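PDB 1UP3: putative cellulase CEL6, which probably hydrolyses internal beta-1,4-glycosidic bonds of cellulose, acting as an endoglucanase of glycoside hydrolase family 6. Local coordinates for residues A47-P50 / A51-G54; R98-I101 / D102-S106; L139-Y142 / A143-L147; E168-A171 / A172-D176. All coordinates share one frame; numbering follows the deposited sequence. Where two conformers were deposited one is given.

Interaction 1 (A47-P50 / A51-G54); sequences AFPP and ATVG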
# COMPACT_ATOMS: atom_id res chain seq x y z
N ALA A 47 -2.48 12.72 -9.69
CA ALA A 47 -2.07 12.70 -11.11
C ALA A 47 -3.13 12.08 -12.02
O ALA A 47 -3.03 12.19 -13.24
CB ALA A 47 -0.78 11.95 -11.28
N PHE A 48 -4.09 11.34 -11.44
CA PHE A 48 -5.16 10.68 -12.16
C PHE A 48 -6.45 11.37 -11.72
O PHE A 48 -7.02 11.05 -10.67
CB PHE A 48 -5.22 9.19 -11.80
CG PHE A 48 -3.95 8.46 -12.04
CD1 PHE A 48 -2.95 8.50 -11.10
CD2 PHE A 48 -3.75 7.73 -13.21
CE1 PHE A 48 -1.75 7.84 -11.28
CE2 PHE A 48 -2.55 7.06 -13.42
CZ PHE A 48 -1.55 7.12 -12.43
N PRO A 49 -6.90 12.38 -12.46
CA PRO A 49 -8.04 13.17 -11.97
C PRO A 49 -9.36 12.42 -11.96
O PRO A 49 -9.47 11.43 -12.68
CB PRO A 49 -8.13 14.32 -12.98
CG PRO A 49 -7.47 13.80 -14.22
CD PRO A 49 -6.39 12.83 -13.76
N PRO A 50 -10.36 12.87 -11.19
CA PRO A 50 -11.68 12.25 -11.19
C PRO A 50 -12.26 12.02 -12.57
O PRO A 50 -12.96 11.02 -12.82
CB PRO A 50 -12.52 13.24 -10.37
CG PRO A 50 -11.55 13.89 -9.48
CD PRO A 50 -10.28 13.98 -10.22
N ALA A 51 -11.96 12.94 -13.49
CA ALA A 51 -12.56 12.89 -14.81
C ALA A 51 -12.15 11.66 -15.59
O ALA A 51 -12.89 11.24 -16.51
CB ALA A 51 -12.18 14.10 -15.59
N THR A 52 -10.96 11.13 -15.30
CA THR A 52 -10.42 10.03 -16.09
C THR A 52 -9.99 8.78 -15.33
O THR A 52 -9.72 7.74 -15.94
CB THR A 52 -9.24 10.49 -16.95
OG1 THR A 52 -8.18 10.91 -16.08
CG2 THR A 52 -9.66 11.73 -17.83
N VAL A 53 -9.87 8.86 -14.01
CA VAL A 53 -9.32 7.74 -13.24
C VAL A 53 -10.17 6.46 -13.36
O VAL A 53 -9.65 5.35 -13.21
CB VAL A 53 -9.09 8.12 -11.77
CG1 VAL A 53 -10.40 8.36 -11.00
CG2 VAL A 53 -8.27 7.05 -11.03
N GLY A 54 -11.47 6.60 -13.60
CA GLY A 54 -12.33 5.47 -13.81
C GLY A 54 -11.86 4.59 -14.95
O GLY A 54 -11.81 3.36 -14.82
O HOH W 1 -13.31 8.73 -14.32
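Val53 and Thr52 both turn their backbone N-H groups back on the carbonyl of Pro49, at the beginning of the stretch that becomes helix 50-66, in the connection that leaves strand 42-44 of the parallel beta/alpha barrel. The carbonyl oxygen takes the two donors from different directions. Val53 N lies 2.9 Å from Pro49 O, almost in line with the carbonyl bond, whereas Thr52 N stands above the carbonyl plane, 3.0 Å from the same oxygen. The two bonds accompany the change from the extended Phe48-Pro49 run to the helix.

Side chains pack round this turn. Val53 CG2 sits anti to its own backbone N, which carries it to the backbone end of Phe48, 3.8 Å from Phe48 CB; the phenyl ring itself leads off elsewhere. The other branch, Val53 CG1, comes to 3.6 Å from Pro49 O and sets hydrocarbon beside the oxygen that accepts both bonds. On another flank Thr52 and Pro49 meet at a slant, Thr52 OG1 lying 3.5 Å from Pro49 CD and equally near CG.

Further out, Trp100 of helix 94-108 packs on Pro50 and Val53, and its NE1 makes a weak hydrogen bond to Phe48 O. One residue further along from Pro49 O, a water bridges the backbone: it donates to Pro50 O at 2.8 Å and accepts from Gly54 N at 2.9 Å.

Interaction 2 (R98-I101 / D102-S106); sequences RGWI and DAVAS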
# COMPACT_ATOMS: atom_id res chain seq x y z
N ARG A 98 -13.67 13.18 -2.68
CA ARG A 98 -14.88 12.38 -2.84
C ARG A 98 -15.24 12.10 -4.29
O ARG A 98 -15.69 11.01 -4.65
CB ARG A 98 -16.04 13.01 -2.09
CG ARG A 98 -15.85 13.08 -0.62
CD ARG A 98 -16.72 14.13 -0.05
NE ARG A 98 -17.94 13.54 0.43
CZ ARG A 98 -18.12 13.24 1.71
NH1 ARG A 98 -17.17 13.52 2.61
NH2 ARG A 98 -19.24 12.67 2.11
N GLY A 99 -15.04 13.06 -5.14
CA GLY A 99 -15.32 12.86 -6.55
C GLY A 99 -14.39 11.83 -7.16
O GLY A 99 -14.78 11.02 -8.01
N TRP A 100 -13.15 11.87 -6.71
CA TRP A 100 -12.14 10.90 -7.11
C TRP A 100 -12.52 9.48 -6.71
O TRP A 100 -12.46 8.58 -7.54
CB TRP A 100 -10.81 11.26 -6.48
CG TRP A 100 -9.59 10.50 -6.98
CD1 TRP A 100 -9.03 10.55 -8.24
CD2 TRP A 100 -8.71 9.66 -6.19
NE1 TRP A 100 -7.88 9.79 -8.27
CE2 TRP A 100 -7.65 9.25 -7.04
CE3 TRP A 100 -8.70 9.24 -4.84
CZ2 TRP A 100 -6.60 8.42 -6.59
CZ3 TRP A 100 -7.68 8.44 -4.41
CH2 TRP A 100 -6.63 8.04 -5.28
N ILE A 101 -12.92 9.29 -5.44
CA ILE A 101 -13.38 7.99 -4.97
C ILE A 101 -14.61 7.51 -5.80
O ILE A 101 -14.68 6.33 -6.15
CB ILE A 101 -13.75 8.07 -3.45
CG1 ILE A 101 -12.49 8.25 -2.59
CG2 ILE A 101 -14.56 6.87 -3.06
CD1 ILE A 101 -11.47 7.09 -2.72
N ASP A 102 -15.55 8.41 -6.13
CA ASP A 102 -16.69 8.00 -6.94
C ASP A 102 -16.23 7.46 -8.27
O ASP A 102 -16.78 6.47 -8.78
CB ASP A 102 -17.65 9.16 -7.20
CG ASP A 102 -18.35 9.63 -5.96
OD1 ASP A 102 -18.40 8.91 -4.95
OD2 ASP A 102 -18.92 10.76 -5.91
N ALA A 103 -15.27 8.15 -8.86
CA ALA A 103 -14.73 7.75 -10.16
C ALA A 103 -13.97 6.42 -10.09
O ALA A 103 -14.13 5.58 -10.96
CB ALA A 103 -13.84 8.84 -10.71
N VAL A 104 -13.14 6.22 -9.07
CA VAL A 104 -12.48 4.95 -8.88
C VAL A 104 -13.51 3.80 -8.78
O VAL A 104 -13.37 2.76 -9.41
CB VAL A 104 -11.58 4.95 -7.64
CG1 VAL A 104 -11.10 3.57 -7.29
CG2 VAL A 104 -10.37 5.89 -7.83
N ALA A 105 -14.55 4.00 -7.98
CA ALA A 105 -15.60 2.99 -7.84
C ALA A 105 -16.34 2.72 -9.16
O ALA A 105 -16.71 1.58 -9.44
CB ALA A 105 -16.56 3.43 -6.73
N SER A 106 -16.55 3.76 -9.95
CA SER A 106 -17.18 3.59 -11.26
C SER A 106 -16.32 2.71 -12.14
O SER A 106 -16.82 1.87 -12.89
CB SER A 106 -17.41 4.96 -11.93
OG SER A 106 -16.23 5.49 -12.56
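Trp100 O receives Val104 N at 2.9 Å, the shortest hydrogen bond between 98-101 and 102-106, and the N-H points at it almost straight (166°). The valine also leans a methyl on that carbonyl: Val104 CG2 lies 3.4 Å from Trp100 O. The same methyl sits over one face of the indole, a loose contact with Val104 CG2 4.4 Å from Trp100 CE2. With CG anti to the backbone N (chi1 -170°), the indole is directed off the helix, where Phe91 meets it with the ring planes about 50° apart and Leu75 of strand 72-75 lies against it.

Between them in sequence, Asp102 gives the helix a polar flank. Asp102 N bonds to Arg98 O at 3.0 Å, and the carboxylate is folded back beside its own N, with Asp102 CG 3.3 Å from Arg98 O. It gains nothing from that carbonyl, since both are acceptors; OD1 is instead hydrogen-bonded by Tyr142 OH of helix 130-147. Arg98 does not pair with Asp102, its NE being 7.0 Å from Asp102 OD2. Its guanidinium makes a cation-pi contact with the ring of that same tyrosine, so arginine and aspartate engage one aromatic side chain from successive turns.

Ile101 takes the buried flank, touching Ala143 and Thr146 of helix 130-147 and Leu75. Such a helix, its apolar side on the sheet and its neighbours, is the crossover of a beta-alpha-beta unit, here linking parallel strands 72-75 and 113-117.

Interaction 3 (L139-Y142 / A143-L147); sequences LVRY and AVDTL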
# COMPACT_ATOMS: atom_id res chain seq x y z
N LEU A 139 -13.40 11.23 5.11
CA LEU A 139 -12.98 10.87 3.76
C LEU A 139 -12.58 9.40 3.65
O LEU A 139 -12.93 8.75 2.67
CB LEU A 139 -11.84 11.79 3.32
CG LEU A 139 -12.26 13.25 3.15
CD1 LEU A 139 -11.01 14.08 2.84
CD2 LEU A 139 -13.33 13.46 2.16
N VAL A 140 -11.91 8.87 4.66
CA VAL A 140 -11.56 7.48 4.65
C VAL A 140 -12.83 6.64 4.77
O VAL A 140 -12.96 5.61 4.11
CB VAL A 140 -10.50 7.14 5.71
CG1 VAL A 140 -10.23 5.62 5.72
CG2 VAL A 140 -9.22 7.90 5.38
N ARG A 141 -13.74 7.04 5.65
CA ARG A 141 -15.02 6.35 5.74
C ARG A 141 -15.80 6.38 4.42
O ARG A 141 -16.42 5.38 4.01
CB ARG A 141 -15.87 6.94 6.88
CG ARG A 141 -17.14 6.11 7.13
CD ARG A 141 -18.05 6.64 8.25
NE ARG A 141 -17.32 7.43 9.19
CZ ARG A 141 -17.36 8.75 9.38
NH1 ARG A 141 -18.23 9.55 8.75
NH2 ARG A 141 -16.50 9.25 10.27
N TYR A 142 -15.75 7.52 3.72
CA TYR A 142 -16.39 7.66 2.42
C TYR A 142 -15.81 6.64 1.42
O TYR A 142 -16.53 5.97 0.70
CB TYR A 142 -16.23 9.08 1.90
CG TYR A 142 -17.04 9.31 0.62
CD1 TYR A 142 -18.37 9.59 0.69
CD2 TYR A 142 -16.44 9.18 -0.63
CE1 TYR A 142 -19.14 9.76 -0.46
CE2 TYR A 142 -17.20 9.36 -1.80
CZ TYR A 142 -18.56 9.62 -1.69
OH TYR A 142 -19.38 9.81 -2.81
N ALA A 143 -14.48 6.51 1.42
CA ALA A 143 -13.83 5.52 0.58
C ALA A 143 -14.31 4.11 0.87
O ALA A 143 -14.63 3.36 -0.03
CB ALA A 143 -12.33 5.62 0.72
N VAL A 144 -14.38 3.73 2.14
CA VAL A 144 -14.83 2.41 2.52
C VAL A 144 -16.25 2.20 2.04
O VAL A 144 -16.57 1.19 1.40
CB VAL A 144 -14.75 2.18 4.05
CG1 VAL A 144 -15.47 0.91 4.45
CG2 VAL A 144 -13.29 2.13 4.51
N ASP A 145 -17.12 3.16 2.35
CA ASP A 145 -18.55 3.01 2.02
C ASP A 145 -18.79 2.92 0.52
O ASP A 145 -19.73 2.24 0.10
CB ASP A 145 -19.35 4.20 2.55
CG ASP A 145 -19.53 4.20 4.06
OD1 ASP A 145 -19.25 3.19 4.76
OD2 ASP A 145 -20.05 5.20 4.62
N THR A 146 -17.98 3.60 -0.27
CA THR A 146 -18.19 3.68 -1.73
C THR A 146 -17.53 2.53 -2.46
O THR A 146 -18.10 1.96 -3.39
CB THR A 146 -17.68 5.01 -2.23
OG1 THR A 146 -18.30 6.05 -1.45
CG2 THR A 146 -18.11 5.28 -3.66
N LEU A 147 -16.30 2.21 -2.08
CA LEU A 147 -15.54 1.17 -2.75
C LEU A 147 -16.12 -0.23 -2.53
O LEU A 147 -16.04 -1.06 -3.45
CB LEU A 147 -14.06 1.20 -2.38
CG LEU A 147 -13.32 2.49 -2.75
CD1 LEU A 147 -12.02 2.56 -1.98
CD2 LEU A 147 -13.11 2.58 -4.27
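Thr146 holds Tyr142 O twice: its hydroxyl OG1 donates to Tyr142 O at 2.8 Å and its backbone N at 2.9 Å, the two donors arriving from opposite faces of the carbonyl plane. The side chain manages this because OG1 lies beside the backbone N (chi1 -54°), which points it back at the carbonyl one turn earlier. In that place OG1 also hangs 3.5 Å above the phenol ring of Tyr142, displaced toward its rim and nearest CE2.

A second pair runs alongside on another flank. Arg141 and Asp145 point the same way, with Arg141 CG 3.9 Å from Asp145 OD2, yet the charged groups stay apart, Arg141 NE being 5.8 Å from Asp145 OD2. The arginine bends at chi3 (-24°) and spends its guanidinium elsewhere: a salt bridge to Asp138 and a hydrogen bond from NE to Asp176 O, at the end of helix 167-176.

All this lies on helix 130-147, which packs against the parallel barrel sheet ahead of strand 153-158. Val140 and Val144 face the sheet, both touching Val157, and Val144 CG2 lies 3.5 Å from Val140 O. Turned toward helix 94-108 is Ala143, its CB 3.4 Å from Val140 O.

Interaction 4 (E168-A171 / A172-D176); sequences EAMA and ARLND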
# COMPACT_ATOMS: atom_id res chain seq x y z
N GLU A 168 -4.63 -0.15 20.29
CA GLU A 168 -5.88 0.42 20.78
C GLU A 168 -6.23 1.72 20.05
O GLU A 168 -7.40 1.95 19.65
CB GLU A 168 -5.74 0.65 22.29
CG GLU A 168 -5.58 -0.65 23.12
CD GLU A 168 -4.16 -1.30 23.20
OE1 GLU A 168 -3.12 -0.79 22.60
OE2 GLU A 168 -4.05 -2.37 23.92
N ALA A 169 -5.25 2.59 19.87
CA ALA A 169 -5.45 3.86 19.21
C ALA A 169 -5.86 3.64 17.72
O ALA A 169 -6.81 4.29 17.22
CB ALA A 169 -4.21 4.72 19.31
N MET A 170 -5.18 2.72 17.06
CA MET A 170 -5.47 2.49 15.65
C MET A 170 -6.81 1.76 15.51
O MET A 170 -7.60 2.07 14.60
CB MET A 170 -4.31 1.79 14.97
CG MET A 170 -4.50 1.60 13.47
SD MET A 170 -5.01 3.06 12.54
CE MET A 170 -3.45 3.82 12.25
N ALA A 171 -7.12 0.82 16.39
CA ALA A 171 -8.40 0.13 16.30
C ALA A 171 -9.54 1.14 16.45
O ALA A 171 -10.57 0.99 15.80
CB ALA A 171 -8.52 -0.95 17.36
N ALA A 172 -9.39 2.12 17.33
CA ALA A 172 -10.42 3.14 17.49
C ALA A 172 -10.68 3.89 16.19
O ALA A 172 -11.85 4.14 15.82
CB ALA A 172 -10.06 4.11 18.58
N ARG A 173 -9.62 4.26 15.51
CA ARG A 173 -9.74 4.97 14.24
C ARG A 173 -10.35 4.06 13.18
O ARG A 173 -11.19 4.50 12.39
CB ARG A 173 -8.40 5.53 13.80
CG ARG A 173 -7.87 6.56 14.76
CD ARG A 173 -6.54 7.18 14.40
NE ARG A 173 -6.06 7.94 15.55
CZ ARG A 173 -5.11 8.83 15.54
NH1 ARG A 173 -4.46 9.16 14.44
NH2 ARG A 173 -4.78 9.41 16.69
N LEU A 174 -9.91 2.81 13.11
CA LEU A 174 -10.48 1.87 12.11
C LEU A 174 -11.97 1.66 12.36
O LEU A 174 -12.76 1.60 11.42
CB LEU A 174 -9.76 0.52 12.19
CG LEU A 174 -8.34 0.54 11.62
CD1 LEU A 174 -7.61 -0.74 12.03
CD2 LEU A 174 -8.35 0.62 10.10
N ASN A 175 -12.35 1.56 13.63
CA ASN A 175 -13.76 1.36 13.96
C ASN A 175 -14.56 2.58 13.54
O ASN A 175 -15.66 2.42 13.00
CB ASN A 175 -13.93 0.99 15.44
CG ASN A 175 -13.53 -0.45 15.71
OD1 ASN A 175 -13.68 -1.35 14.84
ND2 ASN A 175 -13.01 -0.70 16.91
N ASP A 176 -14.02 3.77 13.76
CA ASP A 176 -14.67 5.01 13.34
C ASP A 176 -14.88 5.13 11.84
O ASP A 176 -15.83 5.78 11.42
CB ASP A 176 -13.88 6.22 13.78
CG ASP A 176 -14.66 7.52 13.56
OD1 ASP A 176 -15.72 7.67 14.20
OD2 ASP A 176 -14.31 8.44 12.77
O HOH W 2 -7.18 6.94 18.22
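Arg173 and Ala169 lie one turn apart on helix 167-176, the crossover of the beta-alpha-beta unit between strands 153-158 and 184-187, and the arginine can be followed from its root over that alanine's carbonyl. Arg173 CB rests 3.6 Å from Met170 O. Arg173 CG, set beside the backbone N (chi1 -63°), drops to 3.5 Å from Ala169 O, the oxygen that also receives Arg173 N in a longish 3.3 Å hydrogen bond. CD drifts past, and at NE a water takes over: it accepts from Arg173 NE at 3.1 Å, lying in the guanidinium plane at its edge, and donates to Ala169 O at 2.9 Å. The extended chain then carries the tip clear of the helix, where NH1 bonds to Leu122 O and NH2 forms a salt bridge with Asp126. One side of the guanidinium is thereby tied to the arginine's own helix and its tip to the chain around helix 121-124.

On the buried flank Met170 and Leu174 meet at a slant. The methionine, CG anti to its backbone N and then bent at both further torsions, offers its CG to Leu174 CD1. Tyr201 and Ile205 of helix 195-208 lie against this pair, touching Met170 and Leu174 respectively.

On a third flank lies Asn175. Its amide turns back over Ala171, but ND2 bonds to Leu208 O; although Asn175 ND2 is 3.2 Å from Ala171 O, the angle is poor, and that oxygen is bonded by Asn175 N at 2.9 Å.

In the fold
From the N terminus the four contacts follow in series, each a local turn, and none nests in or crosses another. Interaction 1 opens helix 50-66 after strand 42-44. Interaction 2 lies on helix 94-108, its centre about 9 Å away, and touches the first through Val53 CG1 and Ala103 CB, 3.5 Å apart. Interaction 3, on helix 130-147, meets interaction 2 where Val104 CG1 and Leu147 CD2 lie 3.8 Å apart. Interaction 4, on helix 167-176, joins interaction 3 through a salt bridge, Arg141 NH2 to Asp176 OD2. Neighbouring contacts thus link four helices outside the barrel, 2 and 4 on the crossovers 72-75 to 113-117 and 153-158 to 184-187; the centres of 1 and 4 lie about 30 Å apart.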